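Local coordinates for protein diaminobutyrate-pyruvate transaminase and L-2,4-diaminobutyrate decarboxylase (Vibrio parahaemolyticus, PDB 2QMA) that probably uses pyridoxal 5'-phosphate to decarboxylate L-2,4-diaminobutyrate, this chain being the C-terminal decarboxylase domain of a longer protein that also carries an aminotransferase, at residues His100-Ala105 / Glu483-Lys488; Asp184-His189 / Pro197-Lys202; Leu447-Leu450 / Ile454-Leu457. All coordinates share one frame; numbering follows the deposited sequence.

From the N terminus, segment 100-105 comes first, in the loop between helices 80-92 and 113-125. It opens contact 1, which closes only near the C terminus, at segment 483-488 on helix 479-495. Contacts 2 and 3 both nest inside that long loop, follow each other in series, and do not cross. Contact 2 closes a short excursion between helix 167-187 and strand 203-208 of the seven-stranded mixed sheet. Contact 3 closes the turn from helix 438-452 towards strand 458-462, an outer strand of the small antiparallel sheet. Contacts 1 and 3 touch: Asp102 and Ile104 pair with the backbone of Val456. Contact 2 lies on the opposite side of the chain's centre from contacts 1 and 3.

Contact 1: His100-Ala105 / Glu483-Lys488; sequences HPDCIA and ESLLSK
Asp102 and Lys488 reach each other from opposite directions through matching first torsions. In Asp102, CG is anti to the carbonyl carbon (chi1 -66°), which carries the carboxylate to helix 479-495. Lys488 has CG on the same side of its own backbone, and its chain then bends at chi3 and chi4 (chi4 -81°). The second bend brings the ammonium group back along the helix. Asp102 OD2 and Lys488 NZ form a salt bridge at 3.4 Å, a rather long separation. Lys488 CE is nearer to Asp102 OD2, at 2.9 Å, so the exact placing of the lysine end is doubtful. Lys488 NZ also makes a weak hydrogen bond to Ser484 OG, one helical turn earlier.

Asp102 OD1 accepts a hydrogen bond of 2.6 Å from a water, and that water is weakly linked to Ser484 OG. The same oxygen lies 3.4 Å from Leu485 CD1, as the two side chains slide past each other. The other branch of Leu485 meets Ile104, with CD2 3.8 Å from Ile104 CG2.

A type I beta turn from His100 to Cys103 presents Asp102. Asp102 N donates to His100 ND1 over 3.1 Å, nearly straight at 165° but tilted from the ring plane. Asp102 O accepts from Val456 N, Ile104 N donates to Val456 O, and Phe470 of strand 465-471 packs on both Ile104 and Leu485.

The buried carboxylate thus has a loosely placed ammonium group near OD2 and a water on OD1. This setting would probably stabilise its charge, beside an apolar patch joining the loop to the C-terminal helix.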
loop_
_atom_site.group_PDB
_atom_site.type_symbol
_atom_site.label_atom_id
_atom_site.label_comp_id
_atom_site.label_asym_id
_atom_site.label_seq_id
_atom_site.Cartn_x
_atom_site.Cartn_y
_atom_site.Cartn_z
ATOM N N HIS A 100 -0.582 -24.642 0.708
ATOM C CA HIS A 100 -0.045 -25.980 0.570
ATOM C C HIS A 100 1.156 -26.163 1.522
ATOM O O HIS A 100 2.036 -25.269 1.585
ATOM C CB HIS A 100 0.370 -26.274 -0.882
ATOM C CG HIS A 100 0.626 -27.741 -1.115
ATOM N ND1 HIS A 100 1.811 -28.359 -0.758
ATOM C CD2 HIS A 100 -0.178 -28.721 -1.597
ATOM C CE1 HIS A 100 1.720 -29.655 -1.018
ATOM N NE2 HIS A 100 0.536 -29.892 -1.555
ATOM N N PRO A 101 1.219 -27.300 2.241
ATOM C CA PRO A 101 2.295 -27.506 3.216
ATOM C C PRO A 101 3.704 -27.365 2.655
ATOM O O PRO A 101 4.609 -27.082 3.404
ATOM C CB PRO A 101 2.109 -28.963 3.681
ATOM C CG PRO A 101 0.767 -29.393 3.153
ATOM C CD PRO A 101 0.265 -28.441 2.178
ATOM N N ASP A 102 3.885 -27.615 1.366
ATOM C CA ASP A 102 5.229 -27.637 0.770
ATOM C C ASP A 102 5.618 -26.255 0.234
ATOM O O ASP A 102 6.676 -26.067 -0.331
ATOM C CB ASP A 102 5.320 -28.750 -0.301
ATOM C CG ASP A 102 5.192 -30.151 0.302
ATOM O OD1 ASP A 102 5.644 -30.356 1.456
ATOM O OD2 ASP A 102 4.642 -31.039 -0.396
ATOM N N CYS A 103 4.757 -25.277 0.485
ATOM C CA CYS A 103 5.106 -23.866 0.288
ATOM C C CYS A 103 5.633 -23.282 1.612
ATOM O O CYS A 103 4.863 -22.992 2.522
ATOM C CB CYS A 103 3.900 -23.102 -0.217
ATOM S SG CYS A 103 4.350 -21.406 -0.705
ATOM N N ILE A 104 6.956 -23.133 1.730
ATOM C CA ILE A 104 7.568 -23.025 3.051
ATOM C C ILE A 104 8.901 -22.291 3.015
ATOM O O ILE A 104 9.803 -22.613 3.798
ATOM C CB ILE A 104 7.737 -24.467 3.693
ATOM C CG1 ILE A 104 7.808 -24.374 5.216
ATOM C CG2 ILE A 104 8.920 -25.199 3.103
ATOM C CD1 ILE A 104 7.585 -25.712 6.004
ATOM N N ALA A 105 9.029 -21.306 2.113
ATOM C CA ALA A 105 10.301 -20.651 1.847
ATOM C C ALA A 105 10.523 -19.349 2.647
ATOM O O ALA A 105 11.592 -19.160 3.246
ATOM C CB ALA A 105 10.417 -20.332 0.362
ATOM N N GLU A 483 8.405 -34.996 7.443
ATOM C CA GLU A 483 9.036 -36.215 6.989
ATOM C C GLU A 483 8.898 -36.382 5.482
ATOM O O GLU A 483 9.867 -36.672 4.779
ATOM C CB GLU A 483 8.443 -37.435 7.703
ATOM C CG GLU A 483 8.870 -37.460 9.128
ATOM C CD GLU A 483 8.382 -38.678 9.890
ATOM O OE1 GLU A 483 7.355 -39.304 9.503
ATOM O OE2 GLU A 483 9.033 -38.980 10.911
ATOM N N SER A 484 7.682 -36.205 4.995
ATOM C CA SER A 484 7.437 -36.249 3.556
ATOM C C SER A 484 8.148 -35.124 2.760
ATOM O O SER A 484 8.596 -35.383 1.625
ATOM C CB SER A 484 5.939 -36.265 3.280
ATOM O OG SER A 484 5.688 -35.779 1.986
ATOM N N LEU A 485 8.211 -33.906 3.323
ATOM C CA LEU A 485 8.935 -32.808 2.694
ATOM C C LEU A 485 10.431 -33.136 2.555
ATOM O O LEU A 485 11.008 -32.995 1.485
ATOM C CB LEU A 485 8.692 -31.468 3.427
ATOM C CG LEU A 485 9.353 -30.221 2.807
ATOM C CD1 LEU A 485 9.047 -30.104 1.294
ATOM C CD2 LEU A 485 8.866 -28.999 3.567
ATOM N N LEU A 486 11.045 -33.638 3.619
ATOM C CA LEU A 486 12.460 -34.057 3.554
ATOM C C LEU A 486 12.670 -35.236 2.581
ATOM O O LEU A 486 13.676 -35.293 1.886
ATOM C CB LEU A 486 12.991 -34.410 4.941
ATOM C CG LEU A 486 13.075 -33.222 5.906
ATOM C CD1 LEU A 486 13.299 -33.768 7.309
ATOM C CD2 LEU A 486 14.234 -32.332 5.517
ATOM N N SER A 487 11.729 -36.176 2.565
ATOM C CA SER A 487 11.771 -37.274 1.599
ATOM C C SER A 487 11.734 -36.779 0.137
ATOM O O SER A 487 12.505 -37.248 -0.683
ATOM C CB SER A 487 10.629 -38.249 1.840
ATOM O OG SER A 487 10.850 -39.419 1.053
ATOM N N LYS A 488 10.846 -35.815 -0.141
ATOM C CA LYS A 488 10.692 -35.187 -1.465
ATOM C C LYS A 488 11.982 -34.529 -1.878
ATOM O O LYS A 488 12.388 -34.645 -3.032
ATOM C CB LYS A 488 9.623 -34.080 -1.416
ATOM C CG LYS A 488 8.213 -34.567 -1.281
ATOM C CD LYS A 488 7.266 -33.376 -1.267
ATOM C CE LYS A 488 6.146 -33.573 -0.275
ATOM N NZ LYS A 488 5.049 -34.412 -0.766
HETATM O O HOH W 1 4.955 -32.517 2.774
#

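Contact 2: Asp184-His189 / Pro197-Lys202; sequences DKLSGH and PDYADK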
loop_
_atom_site.group_PDB
_atom_site.type_symbol
_atom_site.label_atom_id
_atom_site.label_comp_id
_atom_site.label_asym_id
_atom_site.label_seq_id
_atom_site.Cartn_x
_atom_site.Cartn_y
_atom_site.Cartn_z
ATOM N N ASP A 184 16.454 18.183 14.544
ATOM C CA ASP A 184 15.710 19.094 15.442
ATOM C C ASP A 184 16.440 19.194 16.788
ATOM O O ASP A 184 16.590 20.275 17.372
ATOM C CB ASP A 184 14.293 18.578 15.675
ATOM C CG ASP A 184 13.508 19.470 16.629
ATOM O OD1 ASP A 184 13.413 20.656 16.326
ATOM O OD2 ASP A 184 13.056 18.990 17.685
ATOM N N LYS A 185 16.899 18.060 17.285
ATOM C CA LYS A 185 17.602 18.040 18.585
ATOM C C LYS A 185 18.952 18.789 18.518
ATOM O O LYS A 185 19.218 19.648 19.361
ATOM C CB LYS A 185 17.768 16.593 19.071
ATOM C CG LYS A 185 18.560 16.414 20.354
ATOM C CD LYS A 185 19.128 14.973 20.383
ATOM C CE LYS A 185 18.247 14.028 21.172
ATOM N NZ LYS A 185 17.794 14.556 22.499
ATOM N N LEU A 186 19.784 18.495 17.517
ATOM C CA LEU A 186 21.134 19.114 17.450
ATOM C C LEU A 186 21.162 20.634 17.146
ATOM O O LEU A 186 21.979 21.378 17.722
ATOM C CB LEU A 186 22.081 18.316 16.510
ATOM C CG LEU A 186 22.329 16.841 16.889
ATOM C CD1 LEU A 186 23.294 16.120 15.920
ATOM C CD2 LEU A 186 22.796 16.637 18.342
ATOM N N SER A 187 20.293 21.103 16.247
ATOM C CA SER A 187 20.373 22.478 15.771
ATOM C C SER A 187 19.002 23.113 15.514
ATOM O O SER A 187 18.894 24.154 14.832
ATOM C CB SER A 187 21.257 22.534 14.512
ATOM O OG SER A 187 20.744 21.679 13.489
ATOM N N GLY A 188 17.955 22.499 16.062
ATOM C CA GLY A 188 16.586 22.983 15.852
ATOM C C GLY A 188 16.264 23.157 14.361
ATOM O O GLY A 188 15.570 24.093 13.957
ATOM N N HIS A 189 16.769 22.244 13.530
ATOM C CA HIS A 189 16.703 22.411 12.102
ATOM C C HIS A 189 15.540 21.568 11.558
ATOM O O HIS A 189 15.542 20.322 11.772
ATOM C CB HIS A 189 18.014 21.892 11.489
ATOM C CG HIS A 189 18.081 21.981 9.999
ATOM N ND1 HIS A 189 18.734 23.004 9.346
ATOM C CD2 HIS A 189 17.628 21.143 9.033
ATOM C CE1 HIS A 189 18.640 22.816 8.040
ATOM N NE2 HIS A 189 17.988 21.685 7.824
ATOM N N PRO A 197 20.401 19.114 7.013
ATOM C CA PRO A 197 21.404 20.052 7.574
ATOM C C PRO A 197 22.808 19.842 6.953
ATOM O O PRO A 197 23.077 18.764 6.380
ATOM C CB PRO A 197 21.344 19.721 9.077
ATOM C CG PRO A 197 21.008 18.251 9.132
ATOM C CD PRO A 197 19.963 18.133 8.022
ATOM N N ASP A 198 23.708 20.824 7.065
ATOM C CA ASP A 198 25.082 20.662 6.495
ATOM C C ASP A 198 25.905 19.535 7.127
ATOM O O ASP A 198 26.799 18.990 6.498
ATOM C CB ASP A 198 25.945 21.972 6.449
ATOM C CG ASP A 198 27.310 21.756 5.642
ATOM O OD1 ASP A 198 27.261 21.467 4.429
ATOM O OD2 ASP A 198 28.434 21.815 6.214
ATOM N N TYR A 199 25.578 19.157 8.360
ATOM C CA TYR A 199 26.249 18.040 8.995
ATOM C C TYR A 199 25.655 16.667 8.647
ATOM O O TYR A 199 26.063 15.657 9.208
ATOM C CB TYR A 199 26.289 18.246 10.518
ATOM C CG TYR A 199 24.938 18.483 11.178
ATOM C CD1 TYR A 199 24.111 17.403 11.526
ATOM C CD2 TYR A 199 24.482 19.778 11.463
ATOM C CE1 TYR A 199 22.875 17.601 12.139
ATOM C CE2 TYR A 199 23.245 19.964 12.104
ATOM C CZ TYR A 199 22.456 18.850 12.416
ATOM O OH TYR A 199 21.219 18.982 13.014
ATOM N N ALA A 200 24.704 16.612 7.710
ATOM C CA ALA A 200 24.057 15.319 7.363
ATOM C C ALA A 200 25.047 14.216 6.958
ATOM O O ALA A 200 24.763 13.024 7.127
ATOM C CB ALA A 200 23.027 15.499 6.237
ATOM N N ASP A 201 26.161 14.618 6.350
ATOM C CA ASP A 201 27.154 13.660 5.831
ATOM C C ASP A 201 27.787 12.845 6.973
ATOM O O ASP A 201 28.398 11.803 6.758
ATOM C CB ASP A 201 28.226 14.399 5.048
ATOM C CG ASP A 201 29.201 15.196 5.955
ATOM O OD1 ASP A 201 28.800 16.166 6.662
ATOM O OD2 ASP A 201 30.401 14.847 5.947
ATOM N N LYS A 202 27.643 13.363 8.184
ATOM C CA LYS A 202 28.173 12.705 9.363
ATOM C C LYS A 202 27.194 11.728 10.001
ATOM O O LYS A 202 27.606 10.927 10.824
ATOM C CB LYS A 202 28.618 13.744 10.401
ATOM C CG LYS A 202 29.895 14.456 10.031
ATOM C CD LYS A 202 29.894 15.828 10.702
ATOM C CE LYS A 202 31.290 16.301 10.997
ATOM N NZ LYS A 202 31.762 17.127 9.880
#
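Ser187 and Tyr199 make the polar link. Their hydroxyls, Ser187 OG and Tyr199 OH, are hydrogen-bonded at 2.8 Å, and either could be the donor. Ser187 OG lies at the edge of the tyrosine ring, in its plane, 3.3 Å from Tyr199 CE2. It also has a weak hydrogen bond with Ala183 O in the preceding helical turn. Tyr199 CG sits between its backbone N and carbonyl carbon (chi1 55°), and from there the ring reaches across to the end of helix 167-187. Leu186 CB lies beside the hydroxyl, 3.7 Å from Tyr199 OH.

The ring contacts centre on Pro197. Its CB lies 4.0 Å from the centroid of the His189 ring, only 7° off the ring normal, a CH-pi contact over the face. The same Pro197 CB stands over one face of Tyr199, offset toward the rim, so the proline is wedged between the two rings. His189 NE2 is hydrogen-bonded to Gly195 O, which fixes the rotation of the imidazole.

The apolar pair is Leu186 and Tyr199, which cross obliquely, with Leu186 CD1 4.1 Å from Tyr199 CE1. Ile258 of strand 258-265 touches both side chains.

Gly188, with positive phi, turns the chain out of the helix before His189. The hydroxyl bond to Ser187, together with Pro197 against one face, would fix the position and tilt of the Tyr199 ring at this surface edge.

Contact 3: Leu447-Leu450 / Ile454-Leu457; sequences LEAL and IAVL
Ala449 and Ile454 meet first through their backbones. Ile454 N donates to Ala449 O at 2.9 Å, approaching in the carbonyl plane but with a bent N-H angle of 134°. Ala455 N donates to the same Ala449 O at 3.2 Å. This second bond is almost straight at its hydrogen, 173°, yet its donor stands above the carbonyl plane. Two bonds therefore grip one carbonyl oxygen near the helix end. Ala455 O lies close to Leu450 N without a hydrogen bond and makes a bent CA-H...O contact with Leu450 CA, 3.4 Å.

Among the side chains, Ala449 CB comes nearest to Ala455 O, at 3.6 Å. It also packs on Ala455 CB and, at 4.4 Å, on Leu457 CD1. Leu450 has CG anti to the backbone N (chi1 170°), which carries CD1 to within 4.3 Å of Val456 CG2.

Further out, Leu492 of helix 479-495 touches Ala449 and Ile454, Leu485 touches Ala455, and Ile489 touches Leu457. Leu450 packs on Asp133 of the second subunit.

The bond from Ile454 N back five residues to Ala449 O is a 6→1 bond as in a Schellman motif, closing helix 438-452 as the chain turns into strand 458-462 of the antiparallel sheet.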
loop_
_atom_site.group_PDB
_atom_site.type_symbol
_atom_site.label_atom_id
_atom_site.label_comp_id
_atom_site.label_asym_id
_atom_site.label_seq_id
_atom_site.Cartn_x
_atom_site.Cartn_y
_atom_site.Cartn_z
ATOM N N LEU A 447 15.910 -24.724 -7.139
ATOM C CA LEU A 447 15.252 -24.247 -8.351
ATOM C C LEU A 447 14.369 -25.327 -9.021
ATOM O O LEU A 447 13.247 -25.052 -9.459
ATOM C CB LEU A 447 16.294 -23.711 -9.330
ATOM C CG LEU A 447 15.749 -23.369 -10.724
ATOM C CD1 LEU A 447 14.779 -22.196 -10.570
ATOM C CD2 LEU A 447 16.883 -23.023 -11.710
ATOM N N GLU A 448 14.872 -26.557 -9.087
ATOM C CA GLU A 448 14.084 -27.685 -9.602
ATOM C C GLU A 448 12.822 -27.985 -8.787
ATOM O O GLU A 448 11.768 -28.238 -9.357
ATOM C CB GLU A 448 14.953 -28.945 -9.682
ATOM C CG GLU A 448 15.893 -28.911 -10.844
ATOM C CD GLU A 448 15.151 -28.536 -12.095
ATOM O OE1 GLU A 448 14.218 -29.291 -12.473
ATOM O OE2 GLU A 448 15.472 -27.466 -12.665
ATOM N N ALA A 449 12.923 -27.948 -7.458
ATOM C CA ALA A 449 11.741 -28.150 -6.629
ATOM C C ALA A 449 10.690 -27.066 -6.923
ATOM O O ALA A 449 9.493 -27.364 -7.039
ATOM C CB ALA A 449 12.109 -28.185 -5.127
ATOM N N LEU A 450 11.146 -25.823 -7.089
ATOM C CA LEU A 450 10.244 -24.712 -7.444
ATOM C C LEU A 450 9.569 -24.887 -8.834
ATOM O O LEU A 450 8.336 -24.824 -8.967
ATOM C CB LEU A 450 11.015 -23.378 -7.397
ATOM C CG LEU A 450 10.277 -22.159 -7.976
ATOM C CD1 LEU A 450 9.038 -21.910 -7.212
ATOM C CD2 LEU A 450 11.153 -20.935 -7.907
ATOM N N ILE A 454 7.117 -28.934 -6.738
ATOM C CA ILE A 454 7.186 -29.920 -5.670
ATOM C C ILE A 454 7.257 -29.206 -4.315
ATOM O O ILE A 454 6.601 -29.587 -3.367
ATOM C CB ILE A 454 8.459 -30.756 -5.819
ATOM C CG1 ILE A 454 8.387 -31.601 -7.094
ATOM C CG2 ILE A 454 8.671 -31.652 -4.571
ATOM C CD1 ILE A 454 9.804 -32.093 -7.523
ATOM N N ALA A 455 8.071 -28.164 -4.252
ATOM C CA ALA A 455 8.243 -27.415 -3.019
ATOM C C ALA A 455 8.789 -26.025 -3.324
ATOM O O ALA A 455 9.586 -25.834 -4.270
ATOM C CB ALA A 455 9.171 -28.144 -2.042
ATOM N N VAL A 456 8.338 -25.082 -2.502
ATOM C CA VAL A 456 8.846 -23.713 -2.493
ATOM C C VAL A 456 9.767 -23.567 -1.275
ATOM O O VAL A 456 9.307 -23.503 -0.123
ATOM C CB VAL A 456 7.721 -22.645 -2.499
ATOM C CG1 VAL A 456 8.363 -21.229 -2.538
ATOM C CG2 VAL A 456 6.771 -22.856 -3.734
ATOM N N LEU A 457 11.070 -23.544 -1.541
ATOM C CA LEU A 457 12.088 -23.572 -0.494
ATOM C C LEU A 457 12.914 -22.299 -0.534
ATOM O O LEU A 457 13.109 -21.726 -1.601
ATOM C CB LEU A 457 13.039 -24.748 -0.705
ATOM C CG LEU A 457 12.384 -26.124 -0.647
ATOM C CD1 LEU A 457 13.388 -27.220 -0.978
ATOM C CD2 LEU A 457 11.691 -26.331 0.727
#